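Side-chain contacts in poly(ADP-ribose) glycohydrolase (Thermomonospora curvata, PDB 3SIG), which hydrolyses the ribose-ribose bonds of poly(ADP-ribose) and is held here with ADP-ribose in its pocket: residues 141-146 with 223-228; 178-183 with 190-195. All coordinates share one frame; numbering follows the deposited sequence.

Contact 1 (141-146 with 223-228); sequences PLYSDH and GVFGND. With AR6 ([(2R,3S,4R,5R)-5-(6-aminopurin-9-yl)-3,4-dihydroxy-oxolan-2-yl]methyl [hydroxy-[[(2R,3S,4R,5S)-3,4,5-trihydroxyoxolan-2-yl]methoxy]phosphoryl] hydrogen phosphate), chain B.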
loop_
_atom_site.group_PDB
_atom_site.type_symbol
_atom_site.label_atom_id
_atom_site.label_comp_id
_atom_site.label_asym_id
_atom_site.label_seq_id
_atom_site.Cartn_x
_atom_site.Cartn_y
_atom_site.Cartn_z
ATOM N N PRO A 141 -9.574 13.655 10.492
ATOM C CA PRO A 141 -9.587 12.278 9.993
ATOM C C PRO A 141 -9.791 12.133 8.485
ATOM O O PRO A 141 -9.684 11.008 7.975
ATOM C CB PRO A 141 -10.720 11.628 10.776
ATOM C CG PRO A 141 -11.628 12.774 11.154
ATOM C CD PRO A 141 -10.686 13.907 11.427
ATOM N N LEU A 142 -10.016 13.229 7.766
ATOM C CA LEU A 142 -9.958 13.154 6.313
ATOM C C LEU A 142 -8.518 12.997 5.868
ATOM O O LEU A 142 -8.279 12.584 4.737
ATOM C CB LEU A 142 -10.559 14.388 5.652
ATOM C CG LEU A 142 -12.100 14.488 5.626
ATOM C CD1 LEU A 142 -12.527 15.878 5.191
ATOM C CD2 LEU A 142 -12.698 13.449 4.692
ATOM N N TYR A 143 -7.563 13.349 6.731
ATOM C CA TYR A 143 -6.129 13.315 6.419
ATOM C C TYR A 143 -5.850 14.208 5.215
ATOM O O TYR A 143 -6.450 15.292 5.098
ATOM C CB TYR A 143 -5.598 11.881 6.268
ATOM C CG TYR A 143 -5.931 11.005 7.444
ATOM C CD1 TYR A 143 -5.714 11.413 8.742
ATOM C CD2 TYR A 143 -6.455 9.740 7.245
ATOM C CE1 TYR A 143 -6.009 10.585 9.804
ATOM C CE2 TYR A 143 -6.748 8.914 8.288
ATOM C CZ TYR A 143 -6.539 9.324 9.553
ATOM O OH TYR A 143 -6.815 8.468 10.585
ATOM N N SER A 144 -4.946 13.831 4.325
ATOM C CA SER A 144 -4.579 14.694 3.221
ATOM C C SER A 144 -4.103 13.810 2.063
ATOM O O SER A 144 -3.891 12.617 2.231
ATOM C CB SER A 144 -3.433 15.634 3.620
ATOM O OG SER A 144 -2.199 14.927 3.696
ATOM N N ASP A 145 -3.854 14.445 0.931
ATOM C CA ASP A 145 -3.369 13.800 -0.279
ATOM C C ASP A 145 -1.842 13.655 -0.294
ATOM O O ASP A 145 -1.300 13.243 -1.308
ATOM C CB ASP A 145 -3.789 14.568 -1.538
ATOM C CG ASP A 145 -5.267 14.555 -1.795
ATOM O OD1 ASP A 145 -5.998 13.700 -1.286
ATOM O OD2 ASP A 145 -5.700 15.446 -2.572
ATOM N N HIS A 146 -1.133 13.940 0.803
ATOM C CA HIS A 146 0.310 13.625 0.828
ATOM C C HIS A 146 0.516 12.138 0.530
ATOM O O HIS A 146 -0.233 11.300 1.025
ATOM C CB HIS A 146 0.951 13.909 2.199
ATOM C CG HIS A 146 1.068 15.359 2.561
ATOM N ND1 HIS A 146 2.236 16.093 2.451
ATOM C CD2 HIS A 146 0.145 16.198 3.070
ATOM C CE1 HIS A 146 2.017 17.333 2.882
ATOM N NE2 HIS A 146 0.753 17.420 3.254
ATOM N N GLY A 223 -11.356 -1.380 5.946
ATOM C CA GLY A 223 -11.289 -2.209 7.141
ATOM C C GLY A 223 -11.228 -1.335 8.360
ATOM O O GLY A 223 -12.257 -0.803 8.819
ATOM N N VAL A 224 -10.025 -1.113 8.857
ATOM C CA VAL A 224 -9.848 -0.283 10.039
ATOM C C VAL A 224 -10.457 1.098 9.845
ATOM O O VAL A 224 -11.013 1.656 10.795
ATOM C CB VAL A 224 -8.347 -0.185 10.388
ATOM C CG1 VAL A 224 -8.083 0.798 11.510
ATOM C CG2 VAL A 224 -7.774 -1.582 10.765
ATOM N N PHE A 225 -10.348 1.666 8.656
ATOM C CA PHE A 225 -10.895 3.014 8.409
ATOM C C PHE A 225 -12.375 3.077 8.003
ATOM O O PHE A 225 -12.920 4.156 7.858
ATOM C CB PHE A 225 -10.042 3.729 7.368
ATOM C CG PHE A 225 -8.696 4.224 7.871
ATOM C CD1 PHE A 225 -8.329 4.133 9.210
ATOM C CD2 PHE A 225 -7.818 4.786 6.986
ATOM C CE1 PHE A 225 -7.076 4.608 9.625
ATOM C CE2 PHE A 225 -6.589 5.274 7.392
ATOM C CZ PHE A 225 -6.219 5.195 8.717
ATOM N N GLY A 226 -13.033 1.943 7.869
ATOM C CA GLY A 226 -14.487 1.923 7.820
ATOM C C GLY A 226 -15.137 2.511 6.587
ATOM O O GLY A 226 -16.304 2.882 6.627
ATOM N N ASN A 227 -14.420 2.605 5.477
ATOM C CA ASN A 227 -15.051 3.039 4.238
ATOM C C ASN A 227 -15.944 1.962 3.634
ATOM O O ASN A 227 -15.807 0.776 3.916
ATOM C CB ASN A 227 -14.005 3.495 3.199
ATOM C CG ASN A 227 -13.426 4.855 3.523
ATOM O OD1 ASN A 227 -14.030 5.868 3.190
ATOM N ND2 ASN A 227 -12.306 4.895 4.222
ATOM N N ASP A 228 -16.875 2.408 2.795
ATOM C CA ASP A 228 -17.796 1.526 2.095
ATOM C C ASP A 228 -17.095 0.877 0.894
ATOM O O ASP A 228 -16.661 1.568 -0.025
ATOM C CB ASP A 228 -18.967 2.392 1.615
ATOM C CG ASP A 228 -19.998 1.625 0.822
ATOM O OD1 ASP A 228 -19.811 0.432 0.539
ATOM O OD2 ASP A 228 -21.012 2.258 0.453
HETATM N N1 AR6 B . -3.921 -7.909 1.499
HETATM C C2 AR6 B . -5.002 -7.546 0.814
HETATM N N3 AR6 B . -6.179 -7.113 1.350
HETATM C C4 AR6 B . -6.165 -7.051 2.702
HETATM C C5 AR6 B . -5.019 -7.425 3.489
HETATM C C6 AR6 B . -3.910 -7.843 2.801
HETATM N N6 AR6 B . -2.774 -8.242 3.506
HETATM N N7 AR6 B . -5.392 -7.199 4.861
HETATM C C8 AR6 B . -6.616 -6.790 4.851
HETATM N N9 AR6 B . -7.161 -6.674 3.607
HETATM P PA AR6 B . -7.039 -2.356 6.228
HETATM P PB AR6 B . -7.640 0.556 6.036
HETATM C "C1'" AR6 B . -8.472 -6.227 3.144
HETATM O O1A AR6 B . -8.085 -2.473 7.278
HETATM O O1B AR6 B . -7.140 1.503 4.963
HETATM C C1D AR6 B . -3.744 -0.115 9.658
HETATM O O1D AR6 B . -3.597 -0.244 11.044
HETATM C "C2'" AR6 B . -9.581 -6.416 4.157
HETATM O "O2'" AR6 B . -10.777 -6.730 3.501
HETATM O O2A AR6 B . -5.647 -2.829 6.559
HETATM O O2B AR6 B . -9.112 0.382 6.197
HETATM C C2D AR6 B . -3.035 1.115 9.246
HETATM O O2D AR6 B . -1.751 1.299 9.734
HETATM C "C3'" AR6 B . -9.674 -5.067 4.771
HETATM O "O3'" AR6 B . -10.952 -4.779 5.236
HETATM O O3A AR6 B . -6.999 -0.862 5.685
HETATM C C3D AR6 B . -4.053 2.173 9.290
HETATM O O3D AR6 B . -3.982 2.662 10.604
HETATM C "C4'" AR6 B . -9.272 -4.119 3.678
HETATM O "O4'" AR6 B . -8.482 -4.869 2.783
HETATM C C4D AR6 B . -5.309 1.428 9.006
HETATM O O4D AR6 B . -5.112 0.066 9.354
HETATM C "C5'" AR6 B . -8.537 -2.864 4.125
HETATM O "O5'" AR6 B . -7.402 -3.202 4.906
HETATM C C5D AR6 B . -5.775 1.540 7.555
HETATM O O5D AR6 B . -7.046 0.927 7.452
#
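Tyr-143 and Phe-225 meet at an angle that is neither a stack nor an edge-to-face pair: the ring planes are inclined by 44° and the centroids lie 5.6 Å apart. The side chains approach from opposite directions, and CE2 of Tyr-143 comes within 3.8 Å of CE2 of Phe-225, with CZ of Phe-225 equally near. This ring pair is the whole of the contact between the two loops. One face of the Phe-225 ring carries the ligand, while Tyr-143 meets that ring obliquely at CE2 and CZ: C5D of ADP-ribose sits 3.7 Å above the ring plane, over its centre, with C4D and C3D of the terminal ribose nearer its outer atoms. In Phe-225, CG is anti to the carbonyl carbon (chi1 -75°), which lays the ring beneath the sugar while the backbone N remains directed at the phosphate. That N-H donates to O2B of ADP-ribose at 3.0 Å along a nearly straight line (171°). Gly-223 N grips the same O2B at 2.9 Å, and Val-224 N donates to O1A at 2.8 Å, giving three backbone bonds across both phosphates. Tyr-143 has the backbone O of Pro-141 over the centre of one face, and its OH is hydrogen-bonded to Asn-179 ND2. At Phe-225, an alanine would probably leave the terminal ribose of ADP-ribose without its apolar floor and take away the carbon neighbours of Tyr-143 CE2. The type I turn from Gly-223 to Gly-226, following strand 214-217 and cradling the diphosphate with main-chain N-H groups, is consistent with the phosphate-binding loop of macrodomains, the clan of this enzyme's catalytic domain.

Contact 2 (178-183 with 190-195); sequences PNRRAI and EEIGRV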
loop_
_atom_site.group_PDB
_atom_site.type_symbol
_atom_site.label_atom_id
_atom_site.label_comp_id
_atom_site.label_asym_id
_atom_site.label_seq_id
_atom_site.Cartn_x
_atom_site.Cartn_y
_atom_site.Cartn_z
ATOM N N PRO A 178 -9.333 8.325 3.844
ATOM C CA PRO A 178 -9.996 9.038 4.941
ATOM C C PRO A 178 -10.486 8.042 5.984
ATOM O O PRO A 178 -10.950 6.945 5.665
ATOM C CB PRO A 178 -11.145 9.750 4.244
ATOM C CG PRO A 178 -11.371 9.007 2.979
ATOM C CD PRO A 178 -10.010 8.533 2.553
ATOM N N ASN A 179 -10.407 8.422 7.244
ATOM C CA ASN A 179 -10.873 7.599 8.339
ATOM C C ASN A 179 -12.374 7.829 8.522
ATOM O O ASN A 179 -12.834 8.617 9.377
ATOM C CB ASN A 179 -10.103 7.947 9.606
ATOM C CG ASN A 179 -10.270 6.924 10.697
ATOM O OD1 ASN A 179 -11.275 6.231 10.779
ATOM N ND2 ASN A 179 -9.239 6.779 11.511
ATOM N N ARG A 180 -13.139 7.130 7.706
ATOM C CA ARG A 180 -14.597 7.274 7.733
ATOM C C ARG A 180 -15.189 6.843 9.059
ATOM O O ARG A 180 -16.222 7.362 9.498
ATOM C CB ARG A 180 -15.221 6.497 6.575
ATOM C CG ARG A 180 -16.712 6.804 6.429
ATOM C CD ARG A 180 -17.372 6.099 5.284
ATOM N NE ARG A 180 -18.809 6.387 5.287
ATOM C CZ ARG A 180 -19.370 7.436 4.691
ATOM N NH1 ARG A 180 -18.625 8.299 4.024
ATOM N NH2 ARG A 180 -20.682 7.618 4.750
ATOM N N ARG A 181 -14.561 5.882 9.711
ATOM C CA ARG A 181 -15.033 5.422 11.002
ATOM C C ARG A 181 -15.008 6.568 12.007
ATOM O O ARG A 181 -15.944 6.763 12.784
ATOM C CB ARG A 181 -14.180 4.257 11.467
ATOM C CG ARG A 181 -14.670 3.591 12.722
ATOM C CD ARG A 181 -13.818 2.374 13.072
ATOM N NE ARG A 181 -13.782 1.393 11.986
ATOM C CZ ARG A 181 -14.629 0.372 11.852
ATOM N NH1 ARG A 181 -15.599 0.175 12.737
ATOM N NH2 ARG A 181 -14.504 -0.459 10.827
ATOM N N ALA A 182 -13.951 7.366 11.964
ATOM C CA ALA A 182 -13.827 8.486 12.873
ATOM C C ALA A 182 -14.727 9.681 12.529
ATOM O O ALA A 182 -15.157 10.434 13.404
ATOM C CB ALA A 182 -12.382 8.920 12.938
ATOM N N ILE A 183 -15.005 9.845 11.245
ATOM C CA ILE A 183 -15.871 10.910 10.758
ATOM C C ILE A 183 -17.341 10.641 11.043
ATOM O O ILE A 183 -18.112 11.560 11.301
ATOM C CB ILE A 183 -15.664 11.058 9.247
ATOM C CG1 ILE A 183 -14.294 11.691 8.979
ATOM C CG2 ILE A 183 -16.769 11.893 8.633
ATOM C CD1 ILE A 183 -13.761 11.449 7.609
ATOM N N GLU A 190 -21.120 11.984 -0.545
ATOM C CA GLU A 190 -20.523 12.635 -1.697
ATOM C C GLU A 190 -19.219 13.357 -1.344
ATOM O O GLU A 190 -18.282 13.332 -2.149
ATOM C CB GLU A 190 -21.529 13.597 -2.331
ATOM C CG GLU A 190 -22.751 12.866 -2.960
ATOM C CD GLU A 190 -23.739 12.268 -1.938
ATOM O OE1 GLU A 190 -23.880 12.822 -0.820
ATOM O OE2 GLU A 190 -24.343 11.228 -2.276
ATOM N N GLU A 191 -19.136 13.955 -0.167
ATOM C CA GLU A 191 -17.901 14.574 0.286
ATOM C C GLU A 191 -16.811 13.515 0.401
ATOM O O GLU A 191 -15.671 13.724 -0.060
ATOM C CB GLU A 191 -18.073 15.244 1.650
ATOM C CG GLU A 191 -18.663 16.639 1.623
ATOM C CD GLU A 191 -18.799 17.224 3.028
ATOM O OE1 GLU A 191 -19.581 16.683 3.833
ATOM O OE2 GLU A 191 -18.098 18.209 3.340
ATOM N N ILE A 192 -17.124 12.370 1.006
ATOM C CA ILE A 192 -16.144 11.302 1.145
ATOM C C ILE A 192 -15.784 10.811 -0.247
ATOM O O ILE A 192 -14.614 10.559 -0.521
ATOM C CB ILE A 192 -16.703 10.152 1.989
ATOM C CG1 ILE A 192 -16.934 10.626 3.422
ATOM C CG2 ILE A 192 -15.777 8.940 1.993
ATOM C CD1 ILE A 192 -15.670 10.970 4.120
ATOM N N GLY A 193 -16.762 10.687 -1.148
ATOM C CA GLY A 193 -16.476 10.220 -2.487
ATOM C C GLY A 193 -15.521 11.147 -3.223
ATOM O O GLY A 193 -14.634 10.692 -3.943
ATOM N N ARG A 194 -15.697 12.444 -3.071
ATOM C CA ARG A 194 -14.816 13.413 -3.709
ATOM C C ARG A 194 -13.394 13.297 -3.163
ATOM O O ARG A 194 -12.417 13.347 -3.938
ATOM C CB ARG A 194 -15.358 14.840 -3.537
ATOM C CG ARG A 194 -16.630 15.121 -4.322
ATOM C CD ARG A 194 -17.023 16.595 -4.190
ATOM N NE ARG A 194 -18.469 16.806 -4.285
ATOM C CZ ARG A 194 -19.282 16.951 -3.239
ATOM N NH1 ARG A 194 -18.806 16.914 -2.002
ATOM N NH2 ARG A 194 -20.580 17.142 -3.429
ATOM N N VAL A 195 -13.257 13.134 -1.853
ATOM C CA VAL A 195 -11.946 12.973 -1.241
ATOM C C VAL A 195 -11.284 11.679 -1.770
ATOM O O VAL A 195 -10.122 11.673 -2.179
ATOM C CB VAL A 195 -12.039 12.959 0.299
ATOM C CG1 VAL A 195 -10.709 12.567 0.890
ATOM C CG2 VAL A 195 -12.456 14.327 0.794
#
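Pro-178 begins the packing against helix 189-209, its CG lying 4.2 Å from CG1 of Val-195 as the two side chains pass side by side, pointing opposite ways; Leu-196 and Arg-199 of the same helix also touch the proline. Asn-179 turns from the helix and serves as N-cap of the short helix 180-183: its OD1 accepts from Ala-182 N at 3.1 Å, the donor standing well above the carbonyl plane. The contact is thus a helix-helix packing across a tight connection, in which the short capped helix after strand 163-175 folds back on the long helix that follows it. Arg-180 runs its extended chain along toward helix 189-209, with CG anti to the backbone N (chi1 -171°). The guanidinium edge lies beside Ile-192 in the model, but Arg-180 NH1 to Ile-192 CG1 at 2.9 Å is too short to be trusted in detail. At the end of the segment Ile-183 reaches tip to tip with Ile-192, CD1 to CD1 at 4.0 Å, while Pro-141 and Leu-142 also touch Ile-183.

Contacts 1 and 2 have centres about 6 Å apart and touch through residues 178-183, so residues 178-181 back onto the ligand loop. Pro-141 O is probably hydrogen-bonded to Asn-179 N at 2.8 Å, and Asn-227 ND2 to Pro-178 O at 2.9 Å, which ties residues 178-179 to both loops of contact 1. Arg-181 adds bonds from NE to Val-224 O and from NH2 to Gly-223 O, bracing the diphosphate turn from the second shell. Asn-179 ND2 also packs 3.6 Å from Phe-225 CE1. In contact 2 the side chain of Pro-178 is about 8 Å from the bound ADP-ribose (AR6). Residues 223-225 of contact 1 bind it directly.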